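Local coordinates for MaoC-like dehydratase (Phytophthora Capsici, PDB 3KH8), which probably catalyses the reversible hydration of enoyl-CoA thioesters, as a carbon-oxygen lyase of the MaoC-like, hydratase 2 family built on hot dog domains, at residues A[48-53]-A[165-170]; A[83-88]-A[269-274]; A[259-264]-A[293-298]; A[306-309]-A[314-317]. One frame throughout, in Å; residues are numbered along the deposited sequence.

Contact 1 (A[48-53]-A[165-170])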
loop_
_atom_site.group_PDB
_atom_site.type_symbol
_atom_site.label_atom_id
_atom_site.label_comp_id
_atom_site.label_asym_id
_atom_site.label_seq_id
_atom_site.Cartn_x
_atom_site.Cartn_y
_atom_site.Cartn_z
ATOM N N ALA A 48 0.270 -5.131 30.217
ATOM C CA ALA A 48 0.868 -3.945 29.623
ATOM C C ALA A 48 -0.219 -3.131 28.937
ATOM O O ALA A 48 -1.123 -3.688 28.304
ATOM C CB ALA A 48 1.958 -4.331 28.640
ATOM N N THR A 49 -0.141 -1.815 29.088
ATOM C CA THR A 49 -1.110 -0.914 28.480
ATOM C C THR A 49 -0.405 0.002 27.484
ATOM O O THR A 49 0.649 0.563 27.783
ATOM C CB THR A 49 -1.863 -0.091 29.548
ATOM O OG1 THR A 49 -2.482 -0.981 30.486
ATOM C CG2 THR A 49 -2.939 0.775 28.911
ATOM N N TYR A 50 -0.979 0.124 26.293
ATOM C CA TYR A 50 -0.435 1.006 25.265
ATOM C C TYR A 50 -1.548 1.657 24.452
ATOM O O TYR A 50 -2.730 1.374 24.655
ATOM C CB TYR A 50 0.559 0.261 24.357
ATOM C CG TYR A 50 -0.046 -0.854 23.529
ATOM C CD1 TYR A 50 -0.442 -0.629 22.209
ATOM C CD2 TYR A 50 -0.214 -2.134 24.061
ATOM C CE1 TYR A 50 -0.998 -1.649 21.438
ATOM C CE2 TYR A 50 -0.771 -3.162 23.299
ATOM C CZ TYR A 50 -1.159 -2.911 21.989
ATOM O OH TYR A 50 -1.705 -3.915 21.229
ATOM N N THR A 51 -1.150 2.535 23.539
ATOM C CA THR A 51 -2.083 3.263 22.698
ATOM C C THR A 51 -1.854 2.890 21.240
ATOM O O THR A 51 -0.716 2.726 20.802
ATOM C CB THR A 51 -1.928 4.786 22.897
ATOM O OG1 THR A 51 -2.017 5.082 24.294
ATOM C CG2 THR A 51 -3.019 5.547 22.171
ATOM N N ALA A 52 -2.949 2.738 20.503
ATOM C CA ALA A 52 -2.882 2.469 19.071
ATOM C C ALA A 52 -3.719 3.490 18.319
ATOM O O ALA A 52 -4.825 3.843 18.741
ATOM C CB ALA A 52 -3.350 1.053 18.764
ATOM N N THR A 53 -3.177 3.965 17.204
ATOM C CA THR A 53 -3.830 4.979 16.388
ATOM C C THR A 53 -3.735 4.582 14.921
ATOM O O THR A 53 -2.690 4.124 14.461
ATOM C CB THR A 53 -3.189 6.371 16.630
ATOM O OG1 THR A 53 -3.391 6.750 17.998
ATOM C CG2 THR A 53 -3.798 7.441 15.724
ATOM N N THR A 165 -5.026 -9.531 23.679
ATOM C CA THR A 165 -5.032 -8.080 23.538
ATOM C C THR A 165 -6.471 -7.593 23.503
ATOM O O THR A 165 -7.271 -8.049 22.687
ATOM C CB THR A 165 -4.284 -7.623 22.265
ATOM O OG1 THR A 165 -2.929 -8.075 22.324
ATOM C CG2 THR A 165 -4.295 -6.099 22.144
ATOM N N GLN A 166 -6.794 -6.676 24.407
ATOM C CA GLN A 166 -8.100 -6.038 24.417
ATOM C C GLN A 166 -7.970 -4.581 23.984
ATOM O O GLN A 166 -7.185 -3.825 24.558
ATOM C CB GLN A 166 -8.732 -6.135 25.809
ATOM C CG GLN A 166 -9.224 -7.529 26.176
ATOM C CD GLN A 166 -9.744 -7.610 27.599
ATOM O OE1 GLN A 166 -8.969 -7.640 28.557
ATOM N NE2 GLN A 166 -11.064 -7.646 27.744
ATOM N N PHE A 167 -8.726 -4.203 22.954
ATOM C CA PHE A 167 -8.789 -2.812 22.514
ATOM C C PHE A 167 -10.099 -2.169 22.928
ATOM O O PHE A 167 -11.169 -2.777 22.825
ATOM C CB PHE A 167 -8.598 -2.685 21.001
ATOM C CG PHE A 167 -7.186 -2.902 20.549
ATOM C CD1 PHE A 167 -6.183 -1.992 20.889
ATOM C CD2 PHE A 167 -6.853 -4.017 19.786
ATOM C CE1 PHE A 167 -4.875 -2.191 20.478
ATOM C CE2 PHE A 167 -5.547 -4.222 19.364
ATOM C CZ PHE A 167 -4.554 -3.309 19.712
ATOM N N GLU A 168 -9.995 -0.929 23.394
ATOM C CA GLU A 168 -11.137 -0.158 23.865
ATOM C C GLU A 168 -10.925 1.333 23.609
ATOM O O GLU A 168 -9.791 1.794 23.471
ATOM C CB GLU A 168 -11.355 -0.406 25.365
ATOM C CG GLU A 168 -10.101 -0.192 26.218
ATOM C CD GLU A 168 -10.316 -0.462 27.697
ATOM O OE1 GLU A 168 -11.164 -1.311 28.050
ATOM O OE2 GLU A 168 -9.622 0.173 28.511
ATOM N N ASP A 169 -12.024 2.078 23.527
ATOM C CA ASP A 169 -11.964 3.539 23.604
ATOM C C ASP A 169 -12.788 4.019 24.796
ATOM O O ASP A 169 -13.149 3.217 25.663
ATOM C CB ASP A 169 -12.402 4.200 22.287
ATOM C CG ASP A 169 -13.795 3.786 21.836
ATOM O OD1 ASP A 169 -14.588 3.269 22.655
ATOM O OD2 ASP A 169 -14.099 3.987 20.641
ATOM N N GLY A 170 -13.078 5.320 24.842
ATOM C CA GLY A 170 -13.890 5.907 25.908
ATOM C C GLY A 170 -15.300 5.345 26.009
ATOM O O GLY A 170 -15.937 5.452 27.057
HETATM O O HOH W 1 -0.945 -6.305 22.289
#
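Tyr50 reaches across to Phe167 with the far end of its ring, so that its OH lies 3.3 Å from Phe167 CZ and its CE1 4.0 Å from Phe167 CE1. The side chains cross obliquely, with the ring planes nearly at right angles. The approach depends on the tyrosine torsion: chi1 of 65° sets CG between the backbone N and the carbonyl carbon and swings the ring toward the strand of Phe167. Phe167 CE1 also meets Ala52 CB at 4.0 Å, so this one ring atom touches both residues. The methyl of Thr165 completes the patch: CG2 is 3.5 Å from Tyr50 OH and 3.5 Å above the plane of the Phe167 ring, toward its rim.

The two backbones stay well apart. The strand segments 48-53 and 165-169 approach to 9.0 Å between axes at an angle of 62°, and Ala52 and Phe167 have the nearest CA pair at 8.6 Å. Strand 141-154 pairs with both of their parent strands in the antiparallel sheet, so the contact spans a curled sheet from one neighbour of that strand to the other. Leu91 and Pro92 of helix 91-94 also pack on Phe167.

One water, bound at 2.7 Å by both Tyr50 OH and Thr165 OG1, bridges the polar atoms. The tyrosine hydroxyl thus has a polar partner although its oxygen and ring lie against hydrocarbon.

Contact 2 (A[83-88]-A[269-274])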
loop_
_atom_site.group_PDB
_atom_site.type_symbol
_atom_site.label_atom_id
_atom_site.label_comp_id
_atom_site.label_asym_id
_atom_site.label_seq_id
_atom_site.Cartn_x
_atom_site.Cartn_y
_atom_site.Cartn_z
ATOM N N ALA A 83 -13.782 0.044 7.765
ATOM C CA ALA A 83 -12.537 -0.678 8.021
ATOM C C ALA A 83 -12.794 -2.140 7.686
ATOM O O ALA A 83 -13.895 -2.648 7.939
ATOM C CB ALA A 83 -12.134 -0.539 9.479
ATOM N N PHE A 84 -11.809 -2.829 7.118
ATOM C CA PHE A 84 -11.955 -4.279 7.003
ATOM C C PHE A 84 -11.919 -4.895 8.406
ATOM O O PHE A 84 -11.053 -4.542 9.208
ATOM C CB PHE A 84 -10.925 -4.932 6.074
ATOM C CG PHE A 84 -11.273 -6.353 5.735
ATOM C CD1 PHE A 84 -12.194 -6.632 4.727
ATOM C CD2 PHE A 84 -10.740 -7.406 6.469
ATOM C CE1 PHE A 84 -12.554 -7.945 4.435
ATOM C CE2 PHE A 84 -11.092 -8.725 6.186
ATOM C CZ PHE A 84 -12.000 -8.995 5.172
ATOM N N PRO A 85 -12.877 -5.795 8.716
ATOM C CA PRO A 85 -13.070 -6.252 10.100
ATOM C C PRO A 85 -11.857 -6.880 10.795
ATOM O O PRO A 85 -11.773 -6.834 12.024
ATOM C CB PRO A 85 -14.209 -7.267 9.971
ATOM C CG PRO A 85 -15.000 -6.758 8.829
ATOM C CD PRO A 85 -13.958 -6.289 7.841
ATOM N N LEU A 86 -10.932 -7.453 10.031
ATOM C CA LEU A 86 -9.739 -8.066 10.615
ATOM C C LEU A 86 -8.634 -7.058 10.966
ATOM O O LEU A 86 -7.656 -7.419 11.626
ATOM C CB LEU A 86 -9.176 -9.158 9.694
ATOM C CG LEU A 86 -8.244 -10.187 10.357
ATOM C CD1 LEU A 86 -9.036 -11.151 11.244
ATOM C CD2 LEU A 86 -7.437 -10.954 9.318
ATOM N N TYR A 87 -8.782 -5.803 10.538
ATOM C CA TYR A 87 -7.707 -4.815 10.727
ATOM C C TYR A 87 -7.102 -4.715 12.146
ATOM O O TYR A 87 -5.888 -4.552 12.269
ATOM C CB TYR A 87 -8.087 -3.422 10.180
ATOM C CG TYR A 87 -6.990 -2.398 10.395
ATOM C CD1 TYR A 87 -5.785 -2.489 9.705
ATOM C CD2 TYR A 87 -7.145 -1.359 11.311
ATOM C CE1 TYR A 87 -4.757 -1.559 9.910
ATOM C CE2 TYR A 87 -6.127 -0.427 11.526
ATOM C CZ TYR A 87 -4.942 -0.534 10.821
ATOM O OH TYR A 87 -3.935 0.376 11.026
ATOM N N PRO A 88 -7.922 -4.828 13.218
ATOM C CA PRO A 88 -7.334 -4.754 14.567
ATOM C C PRO A 88 -6.093 -5.631 14.831
ATOM O O PRO A 88 -5.273 -5.259 15.667
ATOM C CB PRO A 88 -8.500 -5.164 15.468
ATOM C CG PRO A 88 -9.684 -4.643 14.758
ATOM C CD PRO A 88 -9.397 -4.846 13.288
ATOM N N GLY A 269 -22.536 -7.301 2.844
ATOM C CA GLY A 269 -22.044 -5.924 2.740
ATOM C C GLY A 269 -22.052 -5.109 4.022
ATOM O O GLY A 269 -21.904 -3.889 3.984
ATOM N N ASP A 270 -22.204 -5.781 5.160
ATOM C CA ASP A 270 -22.302 -5.104 6.453
ATOM C C ASP A 270 -21.248 -5.609 7.440
ATOM O O ASP A 270 -21.345 -6.734 7.941
ATOM C CB ASP A 270 -23.719 -5.279 7.025
ATOM C CG ASP A 270 -23.921 -4.558 8.353
ATOM O OD1 ASP A 270 -23.022 -3.808 8.798
ATOM O OD2 ASP A 270 -25.002 -4.744 8.954
ATOM N N VAL A 271 -20.256 -4.766 7.730
ATOM C CA VAL A 271 -19.166 -5.137 8.643
ATOM C C VAL A 271 -19.643 -5.447 10.066
ATOM O O VAL A 271 -19.009 -6.222 10.774
ATOM C CB VAL A 271 -18.001 -4.090 8.678
ATOM C CG1 VAL A 271 -17.308 -4.010 7.327
ATOM C CG2 VAL A 271 -18.486 -2.705 9.151
ATOM N N ALA A 272 -20.771 -4.860 10.470
ATOM C CA ALA A 272 -21.324 -5.110 11.803
ATOM C C ALA A 272 -21.734 -6.578 11.989
ATOM O O ALA A 272 -21.849 -7.056 13.116
ATOM C CB ALA A 272 -22.497 -4.164 12.096
ATOM N N ARG A 273 -21.916 -7.290 10.879
ATOM C CA ARG A 273 -22.268 -8.715 10.911
ATOM C C ARG A 273 -21.071 -9.652 11.149
ATOM O O ARG A 273 -21.255 -10.815 11.502
ATOM C CB ARG A 273 -23.040 -9.104 9.643
ATOM C CG ARG A 273 -24.391 -8.396 9.522
ATOM C CD ARG A 273 -25.164 -8.818 8.284
ATOM N NE ARG A 273 -25.556 -10.224 8.336
ATOM C CZ ARG A 273 -26.078 -10.906 7.320
ATOM N NH1 ARG A 273 -26.280 -10.321 6.146
ATOM N NH2 ARG A 273 -26.399 -12.182 7.480
ATOM N N PHE A 274 -19.855 -9.135 10.977
ATOM C CA PHE A 274 -18.612 -9.906 11.150
ATOM C C PHE A 274 -18.259 -9.960 12.642
ATOM O O PHE A 274 -17.735 -8.990 13.202
ATOM C CB PHE A 274 -17.494 -9.221 10.341
ATOM C CG PHE A 274 -16.247 -10.053 10.133
ATOM C CD1 PHE A 274 -15.888 -10.468 8.851
ATOM C CD2 PHE A 274 -15.396 -10.361 11.194
ATOM C CE1 PHE A 274 -14.711 -11.203 8.630
ATOM C CE2 PHE A 274 -14.224 -11.100 10.991
ATOM C CZ PHE A 274 -13.880 -11.521 9.705
#
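A type I beta turn from Phe84 to Tyr87, closed by Tyr87 N to Phe84 O at 2.9 Å, presents Pro85 to the 3-10 turn and strand start of segment 269-274. The proline ring is the projecting element, and Phe274 receives it on one face. Pro85 CB stands 3.6 Å from the centroid of the Phe274 ring and 19° off its normal, a CH-pi contact; the close approach to CG and CD2, each 3.5 Å from the same CB, places it toward the CG-CD2 side of the rim. The aromatic ring is put under the proline by a chi1 of -166°, which sets CG anti to the backbone N.

Phe274 opens strand 274-281 of the MaoC-like half, whereas the turn lies in the loop between helices 71-74 and 91-94, in the hydratase 2 N-terminal domain part of the chain. The contact is thus an interface between the two halves of the chain. Phe322 meets the Phe274 ring edge-to-face, and Phe73 of helix 71-74 touches both Pro85 and Val271.

Val271 forms the second part of the interface. Its CG1 packs 3.9 Å from Pro85 CG and also lies near the Ala83 carbonyl oxygen. An Asx turn shapes the chain around this valine: Asp270 OD1 accepts from Ala272 N at 3.0 Å, the donor lying above the carboxylate plane. In the 3-10 turn itself, Phe274 N bonds to Val271 O at 3.0 Å.

Contact 3 (A[259-264]-A[293-298])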
loop_
_atom_site.group_PDB
_atom_site.type_symbol
_atom_site.label_atom_id
_atom_site.label_comp_id
_atom_site.label_asym_id
_atom_site.label_seq_id
_atom_site.Cartn_x
_atom_site.Cartn_y
_atom_site.Cartn_z
ATOM N N SER A 259 -10.687 -14.164 5.391
ATOM C CA SER A 259 -11.691 -13.251 5.943
ATOM C C SER A 259 -12.477 -12.509 4.858
ATOM O O SER A 259 -13.676 -12.284 5.011
ATOM C CB SER A 259 -11.054 -12.249 6.909
ATOM O OG SER A 259 -10.470 -12.916 8.014
ATOM N N ARG A 260 -11.790 -12.132 3.777
ATOM C CA ARG A 260 -12.424 -11.490 2.628
ATOM C C ARG A 260 -13.477 -12.399 2.000
ATOM O O ARG A 260 -14.574 -11.946 1.670
ATOM C CB ARG A 260 -11.385 -11.117 1.570
ATOM C CG ARG A 260 -10.505 -9.914 1.912
ATOM C CD ARG A 260 -9.397 -9.747 0.875
ATOM N NE ARG A 260 -9.928 -9.846 -0.482
ATOM C CZ ARG A 260 -9.272 -10.353 -1.519
ATOM N NH1 ARG A 260 -8.032 -10.812 -1.381
ATOM N NH2 ARG A 260 -9.867 -10.406 -2.700
ATOM N N ALA A 261 -13.133 -13.676 1.834
ATOM C CA ALA A 261 -14.062 -14.656 1.273
ATOM C C ALA A 261 -15.278 -14.832 2.181
ATOM O O ALA A 261 -16.413 -14.876 1.703
ATOM C CB ALA A 261 -13.360 -15.989 1.048
ATOM N N LEU A 262 -15.030 -14.910 3.489
ATOM C CA LEU A 262 -16.099 -15.073 4.478
ATOM C C LEU A 262 -17.040 -13.869 4.525
ATOM O O LEU A 262 -18.262 -14.036 4.571
ATOM C CB LEU A 262 -15.515 -15.371 5.866
ATOM C CG LEU A 262 -14.794 -16.717 6.000
ATOM C CD1 LEU A 262 -13.793 -16.672 7.154
ATOM C CD2 LEU A 262 -15.793 -17.866 6.172
ATOM N N PHE A 263 -16.471 -12.664 4.508
ATOM C CA PHE A 263 -17.272 -11.440 4.484
ATOM C C PHE A 263 -18.129 -11.372 3.227
ATOM O O PHE A 263 -19.311 -11.027 3.296
ATOM C CB PHE A 263 -16.396 -10.177 4.594
ATOM C CG PHE A 263 -17.181 -8.890 4.493
ATOM C CD1 PHE A 263 -17.838 -8.374 5.604
ATOM C CD2 PHE A 263 -17.285 -8.211 3.279
ATOM C CE1 PHE A 263 -18.582 -7.190 5.512
ATOM C CE2 PHE A 263 -18.025 -7.028 3.178
ATOM C CZ PHE A 263 -18.671 -6.516 4.299
ATOM N N LYS A 264 -17.524 -11.706 2.089
ATOM C CA LYS A 264 -18.193 -11.643 0.787
ATOM C C LYS A 264 -19.367 -12.625 0.707
ATOM O O LYS A 264 -20.447 -12.279 0.216
ATOM C CB LYS A 264 -17.184 -11.918 -0.335
ATOM C CG LYS A 264 -17.688 -11.620 -1.737
ATOM C CD LYS A 264 -16.633 -11.983 -2.776
ATOM C CE LYS A 264 -17.098 -11.648 -4.183
ATOM N NZ LYS A 264 -16.048 -11.989 -5.188
ATOM N N THR A 293 -10.327 -20.531 -0.345
ATOM C CA THR A 293 -11.041 -20.616 0.923
ATOM C C THR A 293 -12.223 -21.587 0.794
ATOM O O THR A 293 -13.145 -21.356 0.002
ATOM C CB THR A 293 -11.492 -19.218 1.433
ATOM O OG1 THR A 293 -10.351 -18.356 1.539
ATOM C CG2 THR A 293 -12.150 -19.322 2.802
ATOM N N ARG A 294 -12.166 -22.679 1.557
ATOM C CA ARG A 294 -13.240 -23.680 1.597
ATOM C C ARG A 294 -14.162 -23.366 2.764
ATOM O O ARG A 294 -13.701 -23.247 3.895
ATOM C CB ARG A 294 -12.673 -25.085 1.812
ATOM C CG ARG A 294 -11.617 -25.531 0.830
ATOM C CD ARG A 294 -10.966 -26.813 1.329
ATOM N NE ARG A 294 -10.147 -27.438 0.296
ATOM C CZ ARG A 294 -9.258 -28.403 0.519
ATOM N NH1 ARG A 294 -9.051 -28.857 1.751
ATOM N NH2 ARG A 294 -8.566 -28.905 -0.491
ATOM N N MET A 295 -15.462 -23.255 2.499
ATOM C CA MET A 295 -16.406 -22.835 3.532
ATOM C C MET A 295 -17.558 -23.819 3.757
ATOM O O MET A 295 -18.200 -24.278 2.804
ATOM C CB MET A 295 -16.934 -21.424 3.235
ATOM C CG MET A 295 -15.836 -20.344 3.242
ATOM S SD MET A 295 -16.318 -18.781 2.475
ATOM C CE MET A 295 -16.199 -19.166 0.731
ATOM N N TRP A 296 -17.797 -24.139 5.026
ATOM C CA TRP A 296 -18.875 -25.041 5.423
ATOM C C TRP A 296 -19.868 -24.300 6.320
ATOM O O TRP A 296 -19.526 -23.886 7.432
ATOM C CB TRP A 296 -18.322 -26.249 6.187
ATOM C CG TRP A 296 -17.526 -27.245 5.380
ATOM C CD1 TRP A 296 -18.003 -28.381 4.778
ATOM C CD2 TRP A 296 -16.112 -27.223 5.129
ATOM N NE1 TRP A 296 -16.977 -29.055 4.156
ATOM C CE2 TRP A 296 -15.807 -28.368 4.354
ATOM C CE3 TRP A 296 -15.074 -26.343 5.473
ATOM C CZ2 TRP A 296 -14.506 -28.659 3.922
ATOM C CZ3 TRP A 296 -13.780 -26.629 5.038
ATOM C CH2 TRP A 296 -13.510 -27.778 4.269
ATOM N N GLN A 297 -21.088 -24.128 5.818
ATOM C CA GLN A 297 -22.187 -23.561 6.597
ATOM C C GLN A 297 -22.636 -24.583 7.640
ATOM O O GLN A 297 -22.983 -25.715 7.299
ATOM C CB GLN A 297 -23.348 -23.176 5.664
ATOM C CG GLN A 297 -24.636 -22.706 6.359
ATOM C CD GLN A 297 -24.495 -21.353 7.034
ATOM O OE1 GLN A 297 -24.384 -21.265 8.257
ATOM N NE2 GLN A 297 -24.491 -20.292 6.237
ATOM N N GLU A 298 -22.602 -24.190 8.910
ATOM C CA GLU A 298 -23.029 -25.075 9.992
ATOM C C GLU A 298 -24.321 -24.604 10.662
ATOM O O GLU A 298 -24.803 -25.229 11.606
ATOM C CB GLU A 298 -21.909 -25.272 11.020
ATOM C CG GLU A 298 -20.700 -26.028 10.478
ATOM C CD GLU A 298 -21.001 -27.484 10.169
ATOM O OE1 GLU A 298 -21.050 -28.296 11.117
ATOM O OE2 GLU A 298 -21.175 -27.821 8.981
#
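Ala261 and Thr293 make the close end of this helix-on-strand contact: Ala261 CB sits 3.8 Å from Thr293 CB, and their CA atoms are 6.7 Å apart. Beside them Met295 reaches in from the strand. Its CG lies 3.8 Å from Leu262 CD2, and its SD touches the same methyl. The chain then bends at chi3 (-77°), which turns CE back toward the alanine, 4.3 Å from Ala261 CB. The thioether thus lies against both helix residues, with SD 4.0 Å from Ala261 O.

All four of these residues are buried. The contrast lies at the flank of the helix and toward the strand end, where Lys264, which packs on Asp211, and Glu298 are exposed and make no contact across. Arg260 is partly exposed and turned elsewhere, forming a salt bridge with Glu68 and a cation-pi contact with Phe213.

Leu262 also packs on Phe305 and Ile277, so the hydrophobic layer continues over strand 302-309 next door and strand 274-281 farther across the sheet. The segment axes approach to 9.0 Å at 42°, spanned by alanine, threonine, leucine and methionine side chains. A long helix, here 251-266, lying against a curved antiparallel sheet is the defining arrangement of the hot dog fold.

Contact 4 (A[306-309]-A[314-317])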
loop_
_atom_site.group_PDB
_atom_site.type_symbol
_atom_site.label_atom_id
_atom_site.label_comp_id
_atom_site.label_asym_id
_atom_site.label_seq_id
_atom_site.Cartn_x
_atom_site.Cartn_y
_atom_site.Cartn_z
ATOM N N GLN A 306 -11.324 -23.571 5.782
ATOM C CA GLN A 306 -9.893 -23.748 5.606
ATOM C C GLN A 306 -9.432 -22.848 4.470
ATOM O O GLN A 306 -10.216 -22.527 3.575
ATOM C CB GLN A 306 -9.568 -25.190 5.225
ATOM C CG GLN A 306 -9.887 -26.251 6.273
ATOM C CD GLN A 306 -9.559 -27.640 5.763
ATOM O OE1 GLN A 306 -10.011 -28.040 4.690
ATOM N NE2 GLN A 306 -8.751 -28.375 6.518
ATOM N N ALA A 307 -8.166 -22.443 4.507
ATOM C CA ALA A 307 -7.538 -21.821 3.349
ATOM C C ALA A 307 -6.435 -22.733 2.839
ATOM O O ALA A 307 -5.642 -23.263 3.621
ATOM C CB ALA A 307 -6.998 -20.434 3.682
ATOM N N VAL A 308 -6.399 -22.915 1.523
ATOM C CA VAL A 308 -5.530 -23.901 0.894
ATOM C C VAL A 308 -4.777 -23.259 -0.265
ATOM O O VAL A 308 -5.349 -22.466 -1.009
ATOM C CB VAL A 308 -6.354 -25.114 0.366
ATOM C CG1 VAL A 308 -5.440 -26.202 -0.200
ATOM C CG2 VAL A 308 -7.244 -25.694 1.473
ATOM N N VAL A 309 -3.496 -23.589 -0.407
ATOM C CA VAL A 309 -2.740 -23.185 -1.591
ATOM C C VAL A 309 -3.111 -24.116 -2.740
ATOM O O VAL A 309 -2.856 -25.329 -2.684
ATOM C CB VAL A 309 -1.208 -23.170 -1.345
ATOM C CG1 VAL A 309 -0.445 -23.094 -2.661
ATOM C CG2 VAL A 309 -0.824 -21.998 -0.455
ATOM N N ALA A 314 -1.915 -27.659 -0.348
ATOM C CA ALA A 314 -1.516 -27.600 1.056
ATOM C C ALA A 314 -2.415 -26.664 1.855
ATOM O O ALA A 314 -2.611 -25.505 1.479
ATOM C CB ALA A 314 -0.064 -27.165 1.176
ATOM N N VAL A 315 -2.960 -27.166 2.956
ATOM C CA VAL A 315 -3.750 -26.327 3.853
ATOM C C VAL A 315 -2.813 -25.373 4.606
ATOM O O VAL A 315 -1.848 -25.813 5.233
ATOM C CB VAL A 315 -4.612 -27.159 4.839
ATOM C CG1 VAL A 315 -5.509 -28.155 4.084
ATOM C CG2 VAL A 315 -3.750 -27.884 5.843
ATOM N N ILE A 316 -3.079 -24.072 4.511
ATOM C CA ILE A 316 -2.240 -23.066 5.174
ATOM C C ILE A 316 -2.922 -22.457 6.398
ATOM O O ILE A 316 -2.260 -22.028 7.341
ATOM C CB ILE A 316 -1.766 -21.952 4.197
ATOM C CG1 ILE A 316 -2.960 -21.227 3.551
ATOM C CG2 ILE A 316 -0.828 -22.544 3.142
ATOM C CD1 ILE A 316 -2.605 -19.940 2.801
ATOM N N VAL A 317 -4.250 -22.417 6.360
ATOM C CA VAL A 317 -5.063 -21.948 7.471
ATOM C C VAL A 317 -6.075 -23.057 7.756
ATOM O O VAL A 317 -6.884 -23.408 6.893
ATOM C CB VAL A 317 -5.791 -20.630 7.121
ATOM C CG1 VAL A 317 -6.631 -20.159 8.280
ATOM C CG2 VAL A 317 -4.790 -19.542 6.708
#
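Two torsions bring Val309 and Ile316 together: chi1 of 166° puts CG1 of Val309 anti to its backbone N, and chi1 of 59° puts CG1 of Ile316 between its N and carbonyl carbon. That leaves CG2 anti to the carbonyl carbon in both, and the two CG2 methyls of Val309 and Ile316 meet at 3.6 Å. The setting is a classic beta bulge in the antiparallel hairpin of strands 302-309 and 314-324, with Ile316 and Val317 both opposite Ala307.

The evidence is the acceptor Ala307 O, which takes two N-H groups. Ile316 N reaches Ala307 O at 2.8 Å. Val317 N follows at 3.2 Å from the same oxygen, with a nearly straight N-H...O angle of 175°. In the opposite direction, Ala307 N donates to Val317 O at 2.9 Å, in the carbonyl plane and on a lone pair. Beyond the bulge, Val309 N bonds to Ala314 O at 2.8 Å, and a weak return bond links Ala314 N to Val309 O.

Side chains follow this shift in register. Val308 and Val315 form a non-hydrogen-bonded pair on one face, and Ala307 and Val317 share the other. Gln306 turns its amide NE2 to Asp318, just beyond the segment. Ile316 also packs on Ile291 of strand 290-297. On the face of Ala307, its CB meets Val317 CB at 3.6 Å.

Contacts 3 and 4 form one continuous region of the MaoC-like half: their centres are 13 Å apart, strands 290-297 and 302-309 are sheet neighbours, and Arg294 N lies 2.8 Å from Gln306 O in a probable hydrogen bond. Contact 2 abuts contact 3, with centres 14 Å apart, as Phe84 CZ comes 3.4 Å from Arg260 N. It also reaches contact 1, where Phe167 CE2 lies 3.9 Å from Pro88 O, their centres being 18 Å apart. Touching both, contact 2 sits between contacts 1 and 3. Contacts 1 and 4, with centres 32 Å apart, lie on opposite sides of the chain's centre yet reach the same antiparallel sheet.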